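Local coordinates for protein pelota homolog (Archaeoglobus fulgidus, PDB 3OBY) that probably recognises stalled ribosomes and cleaves their mRNA with a metal-dependent endoribonuclease activity, which may help to release non-functional ribosomes and degrade damaged mRNA, at residues L22-F30 against R306-I317; R280-F291 against L328-R339. All coordinates share one frame; numbering follows the deposited sequence.

Interaction 1 of 2, residues L22-F30 against R306-I317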
loop_
_atom_site.group_PDB
_atom_site.type_symbol
_atom_site.label_atom_id
_atom_site.label_comp_id
_atom_site.label_asym_id
_atom_site.label_seq_id
_atom_site.Cartn_x
_atom_site.Cartn_y
_atom_site.Cartn_z
ATOM N N LEU A 22 -3.630 -0.642 -5.922
ATOM C CA LEU A 22 -4.457 -0.445 -7.096
ATOM C C LEU A 22 -5.348 0.782 -6.873
ATOM O O LEU A 22 -5.745 1.448 -7.831
ATOM C CB LEU A 22 -5.277 -1.703 -7.376
ATOM C CG LEU A 22 -4.414 -2.945 -7.668
ATOM C CD1 LEU A 22 -5.303 -4.115 -8.033
ATOM C CD2 LEU A 22 -3.443 -2.660 -8.797
ATOM N N ASP A 23 -5.639 1.088 -5.606
ATOM C CA ASP A 23 -6.441 2.267 -5.247
ATOM C C ASP A 23 -5.672 3.490 -5.748
ATOM O O ASP A 23 -6.214 4.364 -6.436
ATOM C CB ASP A 23 -6.577 2.405 -3.721
ATOM C CG ASP A 23 -7.434 1.321 -3.090
ATOM O OD1 ASP A 23 -7.779 0.342 -3.777
ATOM O OD2 ASP A 23 -7.758 1.446 -1.889
ATOM N N ASP A 24 -4.396 3.535 -5.374
ATOM C CA ASP A 24 -3.507 4.625 -5.739
ATOM C C ASP A 24 -3.451 4.765 -7.251
ATOM O O ASP A 24 -3.680 5.845 -7.799
ATOM C CB ASP A 24 -2.095 4.356 -5.206
ATOM C CG ASP A 24 -1.976 4.503 -3.693
ATOM O OD1 ASP A 24 -0.954 4.026 -3.144
ATOM O OD2 ASP A 24 -2.871 5.099 -3.056
ATOM N N LEU A 25 -3.146 3.659 -7.919
ATOM C CA LEU A 25 -3.048 3.647 -9.371
ATOM C C LEU A 25 -4.337 4.156 -10.010
ATOM O O LEU A 25 -4.310 4.913 -10.982
ATOM C CB LEU A 25 -2.745 2.232 -9.857
ATOM C CG LEU A 25 -2.119 2.163 -11.250
ATOM C CD1 LEU A 25 -0.817 2.943 -11.244
ATOM C CD2 LEU A 25 -1.873 0.713 -11.643
ATOM N N TRP A 26 -5.470 3.745 -9.453
ATOM C CA TRP A 26 -6.763 4.174 -9.965
ATOM C C TRP A 26 -6.946 5.689 -9.777
ATOM O O TRP A 26 -7.458 6.376 -10.667
ATOM C CB TRP A 26 -7.894 3.417 -9.255
ATOM C CG TRP A 26 -9.235 3.723 -9.809
ATOM C CD1 TRP A 26 -9.816 3.160 -10.903
ATOM C CD2 TRP A 26 -10.147 4.723 -9.341
ATOM N NE1 TRP A 26 -11.034 3.743 -11.152
ATOM C CE2 TRP A 26 -11.264 4.707 -10.209
ATOM C CE3 TRP A 26 -10.127 5.636 -8.276
ATOM C CZ2 TRP A 26 -12.352 5.569 -10.048
ATOM C CZ3 TRP A 26 -11.208 6.496 -8.117
ATOM C CH2 TRP A 26 -12.306 6.455 -8.998
ATOM N N HIS A 27 -6.526 6.220 -8.631
ATOM C CA HIS A 27 -6.678 7.657 -8.401
ATOM C C HIS A 27 -5.767 8.492 -9.288
ATOM O O HIS A 27 -6.184 9.522 -9.818
ATOM C CB HIS A 27 -6.431 8.003 -6.930
ATOM C CG HIS A 27 -7.520 7.541 -6.006
ATOM N ND1 HIS A 27 -8.845 7.878 -6.191
ATOM C CD2 HIS A 27 -7.481 6.776 -4.891
ATOM C CE1 HIS A 27 -9.572 7.339 -5.230
ATOM N NE2 HIS A 27 -8.770 6.665 -4.428
ATOM N N LEU A 28 -4.526 8.042 -9.450
ATOM C CA LEU A 28 -3.553 8.747 -10.281
ATOM C C LEU A 28 -4.059 8.920 -11.709
ATOM O O LEU A 28 -3.794 9.939 -12.349
ATOM C CB LEU A 28 -2.227 7.986 -10.302
ATOM C CG LEU A 28 -1.383 7.951 -9.024
ATOM C CD1 LEU A 28 -0.289 6.908 -9.157
ATOM C CD2 LEU A 28 -0.784 9.329 -8.763
ATOM N N ARG A 29 -4.787 7.917 -12.199
ATOM C CA ARG A 29 -5.353 7.936 -13.546
ATOM C C ARG A 29 -6.294 9.123 -13.759
ATOM O O ARG A 29 -6.420 9.630 -14.869
ATOM C CB ARG A 29 -6.094 6.622 -13.817
ATOM C CG ARG A 29 -6.720 6.506 -15.202
ATOM C CD ARG A 29 -8.049 7.220 -15.279
ATOM N NE ARG A 29 -8.620 7.195 -16.627
ATOM C CZ ARG A 29 -8.495 8.159 -17.539
ATOM N NH1 ARG A 29 -7.806 9.255 -17.271
ATOM N NH2 ARG A 29 -9.086 8.033 -18.722
ATOM N N PHE A 30 -6.954 9.572 -12.698
ATOM C CA PHE A 30 -7.858 10.703 -12.822
ATOM C C PHE A 30 -7.199 11.979 -12.320
ATOM O O PHE A 30 -7.687 13.083 -12.568
ATOM C CB PHE A 30 -9.167 10.403 -12.091
ATOM C CG PHE A 30 -9.966 9.305 -12.730
ATOM C CD1 PHE A 30 -10.593 9.514 -13.957
ATOM C CD2 PHE A 30 -10.015 8.031 -12.157
ATOM C CE1 PHE A 30 -11.259 8.468 -14.608
ATOM C CE2 PHE A 30 -10.678 6.980 -12.798
ATOM C CZ PHE A 30 -11.297 7.199 -14.029
ATOM N N ARG A 306 -16.353 6.828 -8.968
ATOM C CA ARG A 306 -16.241 8.269 -8.736
ATOM C C ARG A 306 -17.452 8.714 -7.926
ATOM O O ARG A 306 -17.323 9.466 -6.964
ATOM C CB ARG A 306 -16.238 9.049 -10.056
ATOM C CG ARG A 306 -15.266 8.553 -11.111
ATOM C CD ARG A 306 -15.613 9.157 -12.472
ATOM N NE ARG A 306 -15.018 8.423 -13.588
ATOM C CZ ARG A 306 -15.396 8.557 -14.856
ATOM N NH1 ARG A 306 -16.370 9.403 -15.173
ATOM N NH2 ARG A 306 -14.815 7.832 -15.806
ATOM N N GLU A 307 -18.630 8.241 -8.334
ATOM C CA GLU A 307 -19.878 8.593 -7.668
ATOM C C GLU A 307 -19.935 8.147 -6.216
ATOM O O GLU A 307 -20.479 8.856 -5.369
ATOM C CB GLU A 307 -21.072 8.029 -8.439
ATOM C CG GLU A 307 -21.346 8.781 -9.735
ATOM C CD GLU A 307 -22.567 8.283 -10.479
ATOM O OE1 GLU A 307 -22.895 8.875 -11.528
ATOM O OE2 GLU A 307 -23.193 7.306 -10.023
ATOM N N VAL A 308 -19.377 6.980 -5.916
ATOM C CA VAL A 308 -19.378 6.512 -4.537
ATOM C C VAL A 308 -18.574 7.481 -3.681
ATOM O O VAL A 308 -19.026 7.908 -2.618
ATOM C CB VAL A 308 -18.764 5.109 -4.413
ATOM C CG1 VAL A 308 -18.435 4.811 -2.958
ATOM C CG2 VAL A 308 -19.738 4.067 -4.958
ATOM N N GLU A 309 -17.378 7.826 -4.155
ATOM C CA GLU A 309 -16.509 8.747 -3.432
ATOM C C GLU A 309 -17.150 10.127 -3.354
ATOM O O GLU A 309 -17.208 10.722 -2.283
ATOM C CB GLU A 309 -15.129 8.841 -4.103
ATOM C CG GLU A 309 -14.383 7.504 -4.185
ATOM C CD GLU A 309 -12.926 7.644 -4.626
ATOM O OE1 GLU A 309 -12.622 8.507 -5.478
ATOM O OE2 GLU A 309 -12.085 6.872 -4.128
ATOM N N GLU A 310 -17.643 10.633 -4.479
ATOM C CA GLU A 310 -18.285 11.939 -4.483
ATOM C C GLU A 310 -19.391 12.006 -3.440
ATOM O O GLU A 310 -19.848 13.081 -3.074
ATOM C CB GLU A 310 -18.852 12.243 -5.864
ATOM C CG GLU A 310 -17.798 12.680 -6.848
ATOM C CD GLU A 310 -18.276 12.603 -8.276
ATOM O OE1 GLU A 310 -19.502 12.496 -8.479
ATOM O OE2 GLU A 310 -17.427 12.655 -9.190
ATOM N N SER A 311 -19.818 10.849 -2.957
ATOM C CA SER A 311 -20.862 10.804 -1.948
ATOM C C SER A 311 -20.304 10.401 -0.593
ATOM O O SER A 311 -21.037 9.918 0.270
ATOM C CB SER A 311 -21.975 9.840 -2.368
ATOM O OG SER A 311 -22.851 10.462 -3.293
ATOM N N GLY A 312 -19.002 10.600 -0.416
ATOM C CA GLY A 312 -18.363 10.268 0.844
ATOM C C GLY A 312 -18.011 8.804 1.034
ATOM O O GLY A 312 -17.552 8.408 2.105
ATOM N N GLY A 313 -18.216 7.997 -0.000
ATOM C CA GLY A 313 -17.906 6.584 0.109
ATOM C C GLY A 313 -16.447 6.276 -0.155
ATOM O O GLY A 313 -15.747 7.062 -0.776
ATOM N N LYS A 314 -15.980 5.131 0.324
ATOM C CA LYS A 314 -14.599 4.732 0.115
ATOM C C LYS A 314 -14.543 3.578 -0.887
ATOM O O LYS A 314 -15.374 2.669 -0.852
ATOM C CB LYS A 314 -13.966 4.286 1.438
ATOM C CG LYS A 314 -12.482 3.946 1.342
ATOM C CD LYS A 314 -11.983 3.249 2.603
ATOM C CE LYS A 314 -10.455 3.243 2.691
ATOM N NZ LYS A 314 -9.797 2.714 1.464
ATOM N N VAL A 315 -13.565 3.623 -1.784
ATOM C CA VAL A 315 -13.402 2.561 -2.762
ATOM C C VAL A 315 -12.212 1.705 -2.348
ATOM O O VAL A 315 -11.194 2.223 -1.905
ATOM C CB VAL A 315 -13.131 3.119 -4.181
ATOM C CG1 VAL A 315 -13.018 1.967 -5.177
ATOM C CG2 VAL A 315 -14.240 4.090 -4.593
ATOM N N VAL A 316 -12.352 0.393 -2.484
ATOM C CA VAL A 316 -11.278 -0.536 -2.146
ATOM C C VAL A 316 -11.111 -1.524 -3.300
ATOM O O VAL A 316 -11.961 -2.392 -3.514
ATOM C CB VAL A 316 -11.593 -1.307 -0.841
ATOM C CG1 VAL A 316 -10.572 -2.407 -0.630
ATOM C CG2 VAL A 316 -11.587 -0.352 0.356
ATOM N N ILE A 317 -10.024 -1.377 -4.052
ATOM C CA ILE A 317 -9.769 -2.264 -5.178
ATOM C C ILE A 317 -8.795 -3.350 -4.765
ATOM O O ILE A 317 -7.629 -3.070 -4.480
ATOM C CB ILE A 317 -9.176 -1.509 -6.392
ATOM C CG1 ILE A 317 -10.055 -0.317 -6.759
ATOM C CG2 ILE A 317 -9.086 -2.453 -7.592
ATOM C CD1 ILE A 317 -9.480 0.549 -7.841
HETATM O O HOH W 1 -9.349 4.408 -2.399
#

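Interaction 2 of 2, residues R280-F291 against L328-R339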
loop_
_atom_site.group_PDB
_atom_site.type_symbol
_atom_site.label_atom_id
_atom_site.label_comp_id
_atom_site.label_asym_id
_atom_site.label_seq_id
_atom_site.Cartn_x
_atom_site.Cartn_y
_atom_site.Cartn_z
ATOM N N ARG A 280 -27.520 5.940 -2.792
ATOM C CA ARG A 280 -26.255 6.397 -2.227
ATOM C C ARG A 280 -26.050 5.826 -0.820
ATOM O O ARG A 280 -25.648 6.531 0.114
ATOM C CB ARG A 280 -26.206 7.928 -2.205
ATOM C CG ARG A 280 -26.176 8.561 -3.598
ATOM C CD ARG A 280 -24.893 8.220 -4.354
ATOM N NE ARG A 280 -24.812 8.896 -5.648
ATOM C CZ ARG A 280 -25.359 8.447 -6.774
ATOM N NH1 ARG A 280 -25.231 9.145 -7.894
ATOM N NH2 ARG A 280 -26.015 7.296 -6.790
ATOM N N ALA A 281 -26.327 4.531 -0.694
ATOM C CA ALA A 281 -26.192 3.817 0.566
ATOM C C ALA A 281 -24.827 3.161 0.707
ATOM O O ALA A 281 -24.593 2.413 1.652
ATOM C CB ALA A 281 -27.264 2.761 0.664
ATOM N N ILE A 282 -23.919 3.440 -0.221
ATOM C CA ILE A 282 -22.604 2.824 -0.155
ATOM C C ILE A 282 -21.593 3.583 0.683
ATOM O O ILE A 282 -21.201 4.702 0.358
ATOM C CB ILE A 282 -22.009 2.586 -1.563
ATOM C CG1 ILE A 282 -22.752 1.448 -2.259
ATOM C CG2 ILE A 282 -20.548 2.191 -1.452
ATOM C CD1 ILE A 282 -24.225 1.703 -2.483
ATOM N N GLU A 283 -21.185 2.944 1.772
ATOM C CA GLU A 283 -20.197 3.491 2.681
ATOM C C GLU A 283 -18.850 3.034 2.137
ATOM O O GLU A 283 -17.942 3.835 1.936
ATOM C CB GLU A 283 -20.410 2.902 4.076
ATOM C CG GLU A 283 -19.504 3.437 5.169
ATOM C CD GLU A 283 -19.528 2.555 6.415
ATOM O OE1 GLU A 283 -18.743 1.581 6.482
ATOM O OE2 GLU A 283 -20.345 2.825 7.320
ATOM N N VAL A 284 -18.735 1.734 1.890
ATOM C CA VAL A 284 -17.497 1.173 1.392
ATOM C C VAL A 284 -17.764 0.263 0.220
ATOM O O VAL A 284 -18.439 -0.748 0.370
ATOM C CB VAL A 284 -16.782 0.348 2.478
ATOM C CG1 VAL A 284 -15.419 -0.087 1.981
ATOM C CG2 VAL A 284 -16.662 1.161 3.754
ATOM N N LEU A 285 -17.230 0.629 -0.946
ATOM C CA LEU A 285 -17.380 -0.161 -2.169
ATOM C C LEU A 285 -16.160 -1.061 -2.315
ATOM O O LEU A 285 -15.036 -0.570 -2.342
ATOM C CB LEU A 285 -17.469 0.750 -3.394
ATOM C CG LEU A 285 -17.653 0.018 -4.731
ATOM C CD1 LEU A 285 -19.049 -0.599 -4.793
ATOM C CD2 LEU A 285 -17.462 0.982 -5.888
ATOM N N LEU A 286 -16.380 -2.371 -2.396
ATOM C CA LEU A 286 -15.282 -3.326 -2.548
ATOM C C LEU A 286 -15.303 -3.890 -3.971
ATOM O O LEU A 286 -16.332 -4.368 -4.428
ATOM C CB LEU A 286 -15.430 -4.472 -1.547
ATOM C CG LEU A 286 -15.602 -4.149 -0.066
ATOM C CD1 LEU A 286 -15.699 -5.473 0.687
ATOM C CD2 LEU A 286 -14.439 -3.306 0.458
ATOM N N VAL A 287 -14.176 -3.849 -4.673
ATOM C CA VAL A 287 -14.158 -4.343 -6.053
ATOM C C VAL A 287 -12.904 -5.111 -6.429
ATOM O O VAL A 287 -11.802 -4.764 -6.011
ATOM C CB VAL A 287 -14.358 -3.168 -7.063
ATOM C CG1 VAL A 287 -13.137 -2.258 -7.070
ATOM C CG2 VAL A 287 -14.653 -3.712 -8.446
ATOM N N ALA A 288 -13.080 -6.166 -7.218
ATOM C CA ALA A 288 -11.951 -6.990 -7.662
ATOM C C ALA A 288 -11.366 -6.398 -8.940
ATOM O O ALA A 288 -12.100 -5.989 -9.844
ATOM C CB ALA A 288 -12.396 -8.426 -7.908
ATOM N N ASP A 289 -10.041 -6.350 -9.012
ATOM C CA ASP A 289 -9.381 -5.778 -10.175
ATOM C C ASP A 289 -9.863 -6.401 -11.482
ATOM O O ASP A 289 -10.079 -5.686 -12.465
ATOM C CB ASP A 289 -7.854 -5.883 -10.029
ATOM C CG ASP A 289 -7.358 -7.311 -9.968
ATOM O OD1 ASP A 289 -8.134 -8.212 -9.596
ATOM O OD2 ASP A 289 -6.169 -7.529 -10.279
ATOM N N GLU A 290 -10.059 -7.719 -11.491
ATOM C CA GLU A 290 -10.530 -8.390 -12.698
ATOM C C GLU A 290 -11.879 -7.834 -13.127
ATOM O O GLU A 290 -12.159 -7.690 -14.319
ATOM C CB GLU A 290 -10.674 -9.891 -12.472
ATOM C CG GLU A 290 -9.405 -10.695 -12.629
ATOM C CD GLU A 290 -9.650 -12.180 -12.424
ATOM O OE1 GLU A 290 -10.681 -12.680 -12.936
ATOM O OE2 GLU A 290 -8.813 -12.842 -11.762
ATOM N N PHE A 291 -12.719 -7.536 -12.145
ATOM C CA PHE A 291 -14.044 -7.015 -12.424
ATOM C C PHE A 291 -13.950 -5.707 -13.186
ATOM O O PHE A 291 -14.640 -5.513 -14.186
ATOM C CB PHE A 291 -14.810 -6.785 -11.123
ATOM C CG PHE A 291 -16.226 -6.317 -11.320
ATOM C CD1 PHE A 291 -17.229 -7.223 -11.627
ATOM C CD2 PHE A 291 -16.560 -4.965 -11.179
ATOM C CE1 PHE A 291 -18.547 -6.799 -11.776
ATOM C CE2 PHE A 291 -17.871 -4.534 -11.326
ATOM C CZ PHE A 291 -18.869 -5.453 -11.629
ATOM N N LEU A 328 -13.663 -12.148 -3.107
ATOM C CA LEU A 328 -14.578 -11.143 -3.621
ATOM C C LEU A 328 -15.176 -11.534 -4.985
ATOM O O LEU A 328 -16.370 -11.319 -5.242
ATOM C CB LEU A 328 -13.869 -9.784 -3.697
ATOM C CG LEU A 328 -14.725 -8.609 -4.182
ATOM C CD1 LEU A 328 -16.045 -8.584 -3.414
ATOM C CD2 LEU A 328 -13.964 -7.296 -4.005
ATOM N N MET A 329 -14.345 -12.110 -5.852
ATOM C CA MET A 329 -14.793 -12.547 -7.175
ATOM C C MET A 329 -15.854 -13.621 -7.016
ATOM O O MET A 329 -16.860 -13.625 -7.720
ATOM C CB MET A 329 -13.633 -13.135 -7.984
ATOM C CG MET A 329 -12.687 -12.124 -8.594
ATOM S SD MET A 329 -13.486 -10.993 -9.759
ATOM C CE MET A 329 -13.457 -11.924 -11.244
ATOM N N SER A 330 -15.608 -14.546 -6.094
ATOM C CA SER A 330 -16.548 -15.621 -5.850
ATOM C C SER A 330 -17.932 -15.067 -5.520
ATOM O O SER A 330 -18.931 -15.720 -5.785
ATOM C CB SER A 330 -16.049 -16.519 -4.718
ATOM O OG SER A 330 -14.993 -17.330 -5.161
ATOM N N LEU A 331 -17.989 -13.865 -4.956
ATOM C CA LEU A 331 -19.261 -13.239 -4.612
ATOM C C LEU A 331 -19.794 -12.298 -5.688
ATOM O O LEU A 331 -20.729 -11.539 -5.439
ATOM C CB LEU A 331 -19.134 -12.465 -3.300
ATOM C CG LEU A 331 -18.986 -13.339 -2.063
ATOM C CD1 LEU A 331 -18.635 -12.488 -0.853
ATOM C CD2 LEU A 331 -20.281 -14.088 -1.851
ATOM N N GLY A 332 -19.206 -12.334 -6.878
ATOM C CA GLY A 332 -19.680 -11.462 -7.938
ATOM C C GLY A 332 -18.704 -10.392 -8.398
ATOM O O GLY A 332 -19.034 -9.606 -9.284
ATOM N N GLY A 333 -17.514 -10.346 -7.801
ATOM C CA GLY A 333 -16.525 -9.363 -8.200
ATOM C C GLY A 333 -16.720 -7.948 -7.679
ATOM O O GLY A 333 -15.849 -7.089 -7.837
ATOM N N ILE A 334 -17.857 -7.682 -7.063
ATOM C CA ILE A 334 -18.104 -6.350 -6.541
ATOM C C ILE A 334 -19.141 -6.436 -5.428
ATOM O O ILE A 334 -20.148 -7.116 -5.566
ATOM C CB ILE A 334 -18.581 -5.394 -7.667
ATOM C CG1 ILE A 334 -18.645 -3.961 -7.134
ATOM C CG2 ILE A 334 -19.933 -5.835 -8.208
ATOM C CD1 ILE A 334 -18.948 -2.914 -8.196
ATOM N N ALA A 335 -18.871 -5.763 -4.317
ATOM C CA ALA A 335 -19.772 -5.778 -3.175
ATOM C C ALA A 335 -19.676 -4.452 -2.454
ATOM O O ALA A 335 -18.833 -3.626 -2.788
ATOM C CB ALA A 335 -19.406 -6.914 -2.243
ATOM N N ALA A 336 -20.540 -4.235 -1.470
ATOM C CA ALA A 336 -20.520 -2.976 -0.732
ATOM C C ALA A 336 -21.030 -3.098 0.691
ATOM O O ALA A 336 -21.926 -3.885 0.974
ATOM C CB ALA A 336 -21.344 -1.930 -1.471
ATOM N N LEU A 337 -20.433 -2.320 1.584
ATOM C CA LEU A 337 -20.859 -2.269 2.971
ATOM C C LEU A 337 -21.765 -1.023 3.005
ATOM O O LEU A 337 -21.326 0.087 2.700
ATOM C CB LEU A 337 -19.646 -2.126 3.891
ATOM C CG LEU A 337 -18.638 -3.281 3.789
ATOM C CD1 LEU A 337 -17.568 -3.139 4.867
ATOM C CD2 LEU A 337 -19.353 -4.612 3.935
ATOM N N LEU A 338 -23.035 -1.221 3.358
ATOM C CA LEU A 338 -24.026 -0.145 3.357
ATOM C C LEU A 338 -24.222 0.671 4.626
ATOM O O LEU A 338 -23.874 0.240 5.720
ATOM C CB LEU A 338 -25.377 -0.720 2.928
ATOM C CG LEU A 338 -25.348 -1.547 1.641
ATOM C CD1 LEU A 338 -26.738 -2.048 1.333
ATOM C CD2 LEU A 338 -24.832 -0.697 0.486
ATOM N N ARG A 339 -24.793 1.860 4.444
ATOM C CA ARG A 339 -25.093 2.806 5.525
ATOM C C ARG A 339 -26.450 2.457 6.116
ATOM O O ARG A 339 -26.777 2.846 7.235
ATOM C CB ARG A 339 -25.152 4.230 4.971
ATOM C CG ARG A 339 -23.825 4.732 4.459
ATOM C CD ARG A 339 -23.961 5.899 3.500
ATOM N NE ARG A 339 -22.645 6.484 3.264
ATOM C CZ ARG A 339 -22.360 7.337 2.290
ATOM N NH1 ARG A 339 -23.303 7.713 1.438
ATOM N NH2 ARG A 339 -21.128 7.810 2.173
#

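Interaction 1 of 2, residues L22-F30 against R306-I317
D23 and W26 of helix 22-31 meet I317 of strand 314-318 in an interdomain helix-on-strand contact: the Sm-fold N-terminal domain lays its helix across the edge strand of the eRF1 domain 3 sheet. The axes of segments 22-30 and 314-317 pass 7.9 Å apart, with 118° between their N-to-C directions. One direct hydrogen bond crosses the contact, from I317 N to D23 OD1 (2.8 Å, N-H...O angle 161°), approaching the syn side of the carboxylate. The outward-facing amide of the edge strand thus finds its acceptor in another domain. The second oxygen, OD2, forms a salt bridge with R245 of helix 236-262, and the ammonium group of K314 lies nearby, beyond bonding range. With an alanine here in place of D23, the I317 amide would probably lose this acceptor and R245 its carboxylate mate.

Apolar packing centres on I317. Its CD1 sits 3.6 Å from W26 CB, while its other branch, CG2, faces L22 CB at 3.9 Å; the ethyl and methyl arms thereby reach residues one helical turn apart. W26 carries its CG anti to the backbone N (chi1 -175°), which sends the indole toward helix 301-310, where NE1 bonds to D302. Its far rim meets the E309 carboxylate, OE1 lying 3.6 Å from W26 CZ3 close to the ring plane, with the carboxylate turned almost perpendicular to the indole.

Farther along, R306 NH2 comes within 3.8 Å of F30 CE1, its guanidinium steeply inclined to the phenyl ring and held by a salt bridge to D300. A water also bridges the two segments: it donates to V315 O at 2.9 Å and hydrogen-bonds H27 NE2 at 3.1 Å.

Interaction 2 of 2, residues R280-F291 against L328-R339
Strands 284-288 and 334-338 run antiparallel, their axes 4.6 Å apart at closest, with V284-L337 and L286-A335 as hydrogen-bonded pairs and L285-A336 and V287-I334 as non-hydrogen-bonded ones. At one end a classic beta bulge sets both E283 and V284 opposite L337, whose carbonyl oxygen accepts from E283 N (3.0 Å) and V284 N (3.2 Å). At the other, A288 N bonds to G333 O just before helix 289-295 begins.

The pairing forms the middle of the four-stranded mixed sheet of eRF1 domain 3, a layer with helices on both faces, as in L7Ae-like domains. I282, L285 and I334 face helices 270-277 and 301-310; L286, A335 and L337 face helix 236-262. On the first side, I282 CG1 touches A336 CB at 3.7 Å, while L285 CD1 reaches I334 CG1.

I334 also covers one face of the F291 ring in a CH-pi contact, its CB 4.0 Å from the ring centroid. The F291 ring is brought there by a CG anti to the backbone N (chi1 -177°), packing it against the G332-G333 turn. This turn ends helix 323-330 in a Schellman motif with G332 at C-prime; a CB on G333 would run into F291 CD1.

L328 CD2 lies against the backbone of V287 and the CB of L286, and M329 bends to bring its thioether over A288 CB. Beyond the bulge, the extended R339 lays one guanidinium face over I282 O, gives NH1 to R280 O (2.9 Å, N-H...O angle 133°) and turns NH2 to S311 O.

In the fold
The two contacts lie on the same side of the chain's centre, their own centres about 12 Å apart, and share the four-stranded sheet of eRF1 domain 3. Interaction 2 pairs its two middle strands, whereas interaction 1 uses the outermost strand 314-318, which runs parallel to 282-288 and is joined to it by backbone hydrogen bonds, among them K314 O with L285 N. Along the chain the segments alternate: 22-30, 280-291, 306-317, 328-339. Interaction 2 thus belongs to the core of one domain, while interaction 1 docks the distant N-terminal Sm-fold domain on that domain's edge. Being an interdomain surface, interaction 1 is the one that would probably be affected by the interdomain plasticity reported for archaeal Pelotas.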